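Local coordinates for uncharacterized protein (PDB 4L7A), which is of unknown function but probably acts as a zinc-binding metallopeptidase of the Peptidase_MA clan, at residues Leu207-Glu211 and Ala212-Asn216; Arg252-Ile255 and Ala256-Asn260; Thr129-Asp132 and Arg133-Tyr137. All coordinates share one frame; numbering follows the deposited sequence.

Contact 1. Residues Leu207-Glu211 and Ala212-Asn216; sequences LTYPE and AQWEN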
# COMPACT_ATOMS: atom_id res chain seq x y z
N LEU A 207 9.67 0.16 1.83
CA LEU A 207 9.25 1.17 0.90
C LEU A 207 8.56 2.36 1.55
O LEU A 207 8.64 3.42 1.02
CB LEU A 207 8.36 0.57 -0.21
CG LEU A 207 9.04 -0.38 -1.18
CD1 LEU A 207 8.04 -0.85 -2.28
CD2 LEU A 207 10.23 0.35 -1.83
N THR A 208 7.88 2.18 2.68
CA THR A 208 7.05 3.22 3.27
C THR A 208 7.64 3.87 4.56
O THR A 208 7.39 5.04 4.80
CB THR A 208 5.65 2.71 3.64
OG1 THR A 208 5.73 1.63 4.58
CG2 THR A 208 4.91 2.24 2.44
N TYR A 209 8.44 3.13 5.34
CA TYR A 209 9.03 3.68 6.59
C TYR A 209 10.07 4.79 6.32
O TYR A 209 10.99 4.58 5.51
CB TYR A 209 9.73 2.59 7.40
CG TYR A 209 8.83 1.66 8.19
CD1 TYR A 209 7.47 1.55 7.92
CD2 TYR A 209 9.38 0.77 9.12
CE1 TYR A 209 6.65 0.69 8.65
CE2 TYR A 209 8.57 -0.11 9.84
CZ TYR A 209 7.22 -0.13 9.62
OH TYR A 209 6.44 -0.99 10.31
N PRO A 210 9.91 5.97 6.94
CA PRO A 210 11.00 6.89 6.85
C PRO A 210 12.21 6.28 7.56
O PRO A 210 12.10 5.37 8.41
CB PRO A 210 10.51 8.12 7.63
CG PRO A 210 9.01 8.04 7.59
CD PRO A 210 8.74 6.55 7.60
N GLU A 211 13.33 6.81 7.23
CA GLU A 211 14.56 6.35 7.77
C GLU A 211 14.55 6.21 9.30
O GLU A 211 15.00 5.18 9.79
CB GLU A 211 15.63 7.30 7.30
CG GLU A 211 17.02 6.80 7.54
CD GLU A 211 18.06 7.82 7.10
OE1 GLU A 211 18.07 8.19 5.89
OE2 GLU A 211 18.82 8.25 7.98
N ALA A 212 14.00 7.18 10.03
CA ALA A 212 14.04 7.12 11.48
C ALA A 212 13.22 5.92 12.02
O ALA A 212 13.59 5.25 13.00
CB ALA A 212 13.54 8.42 12.08
N GLN A 213 12.12 5.64 11.37
CA GLN A 213 11.26 4.54 11.78
C GLN A 213 11.94 3.19 11.50
O GLN A 213 11.88 2.26 12.29
CB GLN A 213 9.90 4.63 11.04
CG GLN A 213 8.93 3.58 11.52
CD GLN A 213 7.53 3.69 10.91
OE1 GLN A 213 7.21 4.54 10.06
NE2 GLN A 213 6.68 2.84 11.38
N TRP A 214 12.59 3.09 10.36
CA TRP A 214 13.32 1.88 9.98
C TRP A 214 14.45 1.63 10.96
O TRP A 214 14.62 0.52 11.47
CB TRP A 214 13.84 1.97 8.53
CG TRP A 214 14.60 0.74 8.11
CD1 TRP A 214 15.95 0.57 8.19
CD2 TRP A 214 14.08 -0.49 7.60
NE1 TRP A 214 16.29 -0.69 7.73
CE2 TRP A 214 15.16 -1.36 7.36
CE3 TRP A 214 12.79 -0.94 7.29
CZ2 TRP A 214 15.00 -2.65 6.83
CZ3 TRP A 214 12.64 -2.23 6.76
CH2 TRP A 214 13.72 -3.06 6.56
N GLU A 215 15.21 2.65 11.23
CA GLU A 215 16.30 2.59 12.22
C GLU A 215 15.78 2.25 13.60
O GLU A 215 16.43 1.54 14.35
CB GLU A 215 17.06 3.93 12.30
CG GLU A 215 18.00 4.18 11.12
CD GLU A 215 18.93 2.99 10.79
OE1 GLU A 215 19.52 2.36 11.71
OE2 GLU A 215 19.07 2.66 9.58
N ASN A 216 14.60 2.73 13.96
CA ASN A 216 14.08 2.36 15.25
C ASN A 216 13.85 0.83 15.32
O ASN A 216 14.10 0.17 16.34
CB ASN A 216 12.79 3.10 15.56
CG ASN A 216 12.30 2.80 16.94
OD1 ASN A 216 13.01 3.05 17.92
ND2 ASN A 216 11.13 2.25 17.05

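Contact 2. Residues Arg252-Ile255 and Ala256-Asn260; sequences RKVI and ARRTN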
# COMPACT_ATOMS: atom_id res chain seq x y z
N ARG A 252 12.24 3.12 -2.89
CA ARG A 252 11.98 3.72 -1.55
C ARG A 252 12.13 5.26 -1.54
O ARG A 252 11.29 5.96 -0.98
CB ARG A 252 12.89 3.08 -0.48
CG ARG A 252 12.74 3.72 0.92
CD ARG A 252 13.81 3.18 1.89
NE ARG A 252 15.13 3.57 1.43
CZ ARG A 252 15.71 4.75 1.72
NH1 ARG A 252 15.09 5.63 2.49
NH2 ARG A 252 16.91 5.07 1.24
N LYS A 253 13.20 5.75 -2.17
CA LYS A 253 13.49 7.17 -2.19
C LYS A 253 12.51 7.92 -3.05
O LYS A 253 12.10 9.01 -2.68
CB LYS A 253 14.91 7.44 -2.68
CG LYS A 253 15.95 7.16 -1.61
CD LYS A 253 17.24 6.52 -2.17
CE LYS A 253 18.05 7.47 -3.01
NZ LYS A 253 19.00 8.19 -2.16
N VAL A 254 12.15 7.34 -4.18
CA VAL A 254 11.18 7.96 -5.07
C VAL A 254 9.79 8.07 -4.39
O VAL A 254 9.16 9.11 -4.45
CB VAL A 254 11.14 7.23 -6.41
CG1 VAL A 254 9.90 7.62 -7.22
CG2 VAL A 254 12.44 7.55 -7.19
N ILE A 255 9.38 7.03 -3.68
CA ILE A 255 8.14 7.08 -2.90
C ILE A 255 8.19 8.19 -1.86
O ILE A 255 7.27 9.01 -1.80
CB ILE A 255 7.84 5.72 -2.25
CG1 ILE A 255 7.38 4.76 -3.35
CG2 ILE A 255 6.76 5.86 -1.13
CD1 ILE A 255 7.29 3.32 -3.00
N ALA A 256 9.28 8.28 -1.08
CA ALA A 256 9.43 9.34 -0.11
C ALA A 256 9.39 10.75 -0.74
O ALA A 256 8.77 11.66 -0.17
CB ALA A 256 10.73 9.18 0.71
N ARG A 257 10.02 10.93 -1.88
CA ARG A 257 10.01 12.21 -2.54
C ARG A 257 8.59 12.54 -2.94
O ARG A 257 8.11 13.68 -2.77
CB ARG A 257 10.89 12.18 -3.79
CG ARG A 257 11.19 13.51 -4.37
CD ARG A 257 11.72 13.44 -5.82
NE ARG A 257 10.65 13.14 -6.77
CZ ARG A 257 10.59 12.13 -7.63
NH1 ARG A 257 11.54 11.22 -7.73
NH2 ARG A 257 9.56 12.03 -8.45
N ARG A 258 7.90 11.55 -3.48
CA ARG A 258 6.53 11.78 -3.95
C ARG A 258 5.51 12.06 -2.84
O ARG A 258 4.68 12.97 -2.98
CB ARG A 258 6.10 10.64 -4.86
CG ARG A 258 6.71 10.75 -6.26
CD ARG A 258 6.57 9.44 -6.99
NE ARG A 258 7.00 9.62 -8.36
CZ ARG A 258 6.28 10.19 -9.31
NH1 ARG A 258 5.04 10.60 -9.07
NH2 ARG A 258 6.81 10.33 -10.50
N THR A 259 5.58 11.35 -1.74
CA THR A 259 4.63 11.60 -0.63
C THR A 259 4.93 12.96 0.05
O THR A 259 4.02 13.57 0.60
CB THR A 259 4.63 10.49 0.44
OG1 THR A 259 5.96 10.21 0.85
CG2 THR A 259 4.06 9.24 -0.09
N ASN A 260 6.15 13.45 -0.04
CA ASN A 260 6.41 14.83 0.42
C ASN A 260 5.94 15.92 -0.51
O ASN A 260 5.92 17.06 -0.12
CB ASN A 260 7.89 15.08 0.67
CG ASN A 260 8.34 14.59 2.03
OD1 ASN A 260 7.53 14.41 2.98
ND2 ASN A 260 9.64 14.33 2.14

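Contact 3. Residues Thr129-Asp132 and Arg133-Tyr137; sequences TNVD and RMNEY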
# COMPACT_ATOMS: atom_id res chain seq x y z
N THR A 129 -1.81 15.37 3.79
CA THR A 129 -0.41 15.65 3.71
C THR A 129 0.38 14.96 4.85
O THR A 129 1.58 15.06 4.85
CB THR A 129 -0.12 17.16 3.74
OG1 THR A 129 -0.63 17.71 4.96
CG2 THR A 129 -0.77 17.85 2.53
N ASN A 130 -0.28 14.32 5.83
CA ASN A 130 0.46 13.64 6.89
C ASN A 130 0.91 12.27 6.42
O ASN A 130 0.11 11.33 6.32
CB ASN A 130 -0.37 13.50 8.14
CG ASN A 130 0.42 12.94 9.29
OD1 ASN A 130 1.17 11.96 9.15
ND2 ASN A 130 0.23 13.52 10.45
N VAL A 131 2.18 12.20 6.05
CA VAL A 131 2.80 11.05 5.44
C VAL A 131 2.68 9.82 6.34
O VAL A 131 2.25 8.77 5.85
CB VAL A 131 4.26 11.33 5.09
CG1 VAL A 131 4.93 10.06 4.56
CG2 VAL A 131 4.33 12.43 4.03
N ASP A 132 2.99 9.94 7.63
CA ASP A 132 2.81 8.77 8.54
C ASP A 132 1.39 8.24 8.57
O ASP A 132 1.19 7.02 8.65
CB ASP A 132 3.24 9.08 9.98
CG ASP A 132 4.73 9.27 10.12
OD1 ASP A 132 5.51 8.90 9.20
OD2 ASP A 132 5.12 9.81 11.19
N ARG A 133 0.40 9.14 8.48
CA ARG A 133 -0.99 8.67 8.58
C ARG A 133 -1.47 8.00 7.29
O ARG A 133 -2.17 6.97 7.35
CB ARG A 133 -1.92 9.82 8.94
CG ARG A 133 -1.66 10.53 10.27
CD ARG A 133 -2.15 9.76 11.45
NE ARG A 133 -1.28 8.63 11.64
CZ ARG A 133 -0.18 8.61 12.40
NH1 ARG A 133 0.17 9.65 13.14
NH2 ARG A 133 0.55 7.51 12.45
N MSE A 134 -1.10 8.57 6.13
CA MSE A 134 -1.42 7.97 4.82
C MSE A 134 -0.78 6.59 4.66
O MSE A 134 -1.37 5.65 4.12
CB MSE A 134 -1.00 8.86 3.65
CG MSE A 134 -1.68 10.20 3.70
SE MSE A 134 -3.63 10.06 3.47
CE MSE A 134 -3.62 9.81 1.54
N ASN A 135 0.42 6.46 5.13
CA ASN A 135 1.09 5.13 5.12
C ASN A 135 0.40 4.19 6.11
O ASN A 135 0.11 3.02 5.79
CB ASN A 135 2.57 5.30 5.42
CG ASN A 135 3.32 5.83 4.24
OD1 ASN A 135 2.88 5.66 3.10
ND2 ASN A 135 4.51 6.43 4.48
N GLU A 136 0.10 4.69 7.28
CA GLU A 136 -0.54 3.80 8.26
C GLU A 136 -1.92 3.32 7.73
O GLU A 136 -2.21 2.17 7.81
CB GLU A 136 -0.66 4.49 9.60
CG GLU A 136 -1.30 3.66 10.68
CD GLU A 136 -1.76 4.52 11.91
OE1 GLU A 136 -1.39 5.71 12.07
OE2 GLU A 136 -2.51 3.98 12.73
N TYR A 137 -2.74 4.20 7.18
CA TYR A 137 -4.08 3.85 6.83
C TYR A 137 -4.18 3.05 5.54
O TYR A 137 -5.08 2.25 5.39
CB TYR A 137 -4.91 5.14 6.62
CG TYR A 137 -5.09 6.04 7.82
CD1 TYR A 137 -5.14 5.51 9.11
CD2 TYR A 137 -5.21 7.43 7.67
CE1 TYR A 137 -5.29 6.36 10.23
CE2 TYR A 137 -5.36 8.27 8.79
CZ TYR A 137 -5.42 7.72 10.05
OH TYR A 137 -5.55 8.53 11.16
O HOH W 1 5.45 7.16 7.19

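Contact 1. Residues Leu207-Glu211 and Ala212-Asn216
Pro-210 O receives the first main-chain bond of a new helix, from Trp-214 N at 3.0 Å, and Gln-213 N adds a weak second one. Glu-211 O and Glu-215 N, 2.9 Å apart, continue the pattern. Tyr-209 is where the chain leaves the conformation of helix 195-208, and Pro-210 occupies the N-cap of helix 211-244, so Tyr-209 and Pro-210 make the tight corner between the two helices. Across this corner Tyr-209 and Gln-213 stack. The amide lies over one face of the phenol ring, its plane only 7° from that of the ring, with Gln-213 NE2 over the middle of the Tyr-209 ring, 3.4 Å above its plane. Gln-213 CG makes a CH-pi contact 4.0 Å from the centroid of the Tyr-209 ring. With CG anti to the backbone N (chi1 -175°) and the rest of the chain extended, Gln-213 reaches back across the turn, bringing OE1 to 3.5 Å from Pro-210 CD. Tyr-209 CD2 meets the indole edge of Trp-214 at CE3, 4.2 Å away. That indole is also packed edge-to-face with Phe-206 and against Ile-229 and Leu-233. The proline at the N-cap brings no side-chain capping bond; the amide-aromatic stack adds to the main-chain bonds that close the corner, while acidic Glu-211 in the first turn would probably suit the positive end of the helix dipole.

Contact 2. Residues Arg252-Ile255 and Ala256-Asn260
Arg-258 N and Val-254 O are joined by a 2.9 Å hydrogen bond, and Thr-259 N is held equally closely by Ile-255 O, in the i to i+4 pattern of helix 248-260. Arg-257 N and Ala-256 N bond in the same way to Lys-253 O and Arg-252 O. The charged ends reach past this frame to helix 59-81: Arg-258 forms salt bridges through NH1 with Glu-75 and through NH2 with Glu-79, and its NH1 also bonds to His-71 O. Arg-257 shares Glu-79 through NH2 and turns NE to Glu-261. Val-254 lies beside both arginines, which run alongside it in the same direction. Its CG1 comes in the plane of the Arg-258 guanidinium, at the edge, 3.7 Å from NE, while CG2 lies 3.8 Å from Arg-257 NH1. Arg-258 has CG anti to its carbonyl carbon (chi1 -77°) and is extended as far as NE, which carries CD along Val-254, 3.8 Å from CG1. A leucine in place of Arg-258 would probably cost Glu-75 its salt bridge and the His-71 carbonyl one donor, and leave Glu-79 to Arg-257. On another face Ile-255 packs between helices, against Ala-76, Leu-207 and His-143, and Thr-259 meets Cys-72 and Val-131. The charge of buried Arg-258 is probably balanced by the carboxylates of Glu-75 and Glu-79, and the valine lines its aliphatic stem, so one turn combines ionic and apolar attachment to helix 59-81.

Contact 3. Residues Thr129-Asp132 and Arg133-Tyr137
Asn-130 O is gripped by two backbone donors, Met-134 N at 3.0 Å and, more weakly, Arg-133 N. This is the N-cap of helix 131-153, the helix that further along carries the HExxH sequence of zinc peptidases of this clan. The side chain of Asn-130 completes the cap: a chi1 of -174° sets CG opposite the main-chain N and turns OD1 back to accept from Arg-133 N at 3.0 Å, the donor standing 46° out of the plane of the amide carbonyl. The amide lies alongside the start of the Arg-133 side chain, Asn-130 CG and Arg-133 CG being 3.3 Å apart. Arg-133 then bends at chi2 and chi3 and brings its guanidinium to Glu-136, whose OE1 is bridged by NH2 at 2.7 Å and by NE, both bonds weak in angle but forming a salt bridge. Asp-132 CB sits over one face of that guanidinium, toward its rim. Selenomethionine Met-134 is directed inward, to Leu-65 and Ile-68 of helix 59-81 and to Leu-126, while Val-131 abuts Thr-259 and Asn-260 of helix 248-260. The acidic Asp-132 in the first turn would probably be favoured by the helix dipole. Asn-135 runs alongside Val-131, with ND2 3.7 Å from Val-131 CG1. A water spans the turn beside them: it donates to Asp-132 OD1 at 2.7 Å and accepts from Asn-135 ND2 at 3.0 Å.

Overall arrangement
All three contacts are local, two within a helix or at its start and one round a corner between helices. Contact 1 is at the surface, at the corner between helix 195-208 and helix 211-244; contacts 2 and 3 are partly buried, within helices 248-260 and 131-153. An asparagine side chain caps helix 131-153, whereas at helix 211-244 the N-cap is a proline and an amide-aromatic stack lies beside it. Contact 2 lies inside a helix, and its arginines add salt bridges to helix 59-81. They also meet directly: Leu-207 packs on Arg-252 and Ile-255, Pro-210 on Asp-132, and Thr-259 and Asn-260 on Val-131, so contacts 1 and 2 each adjoin the start of the HExxH helix.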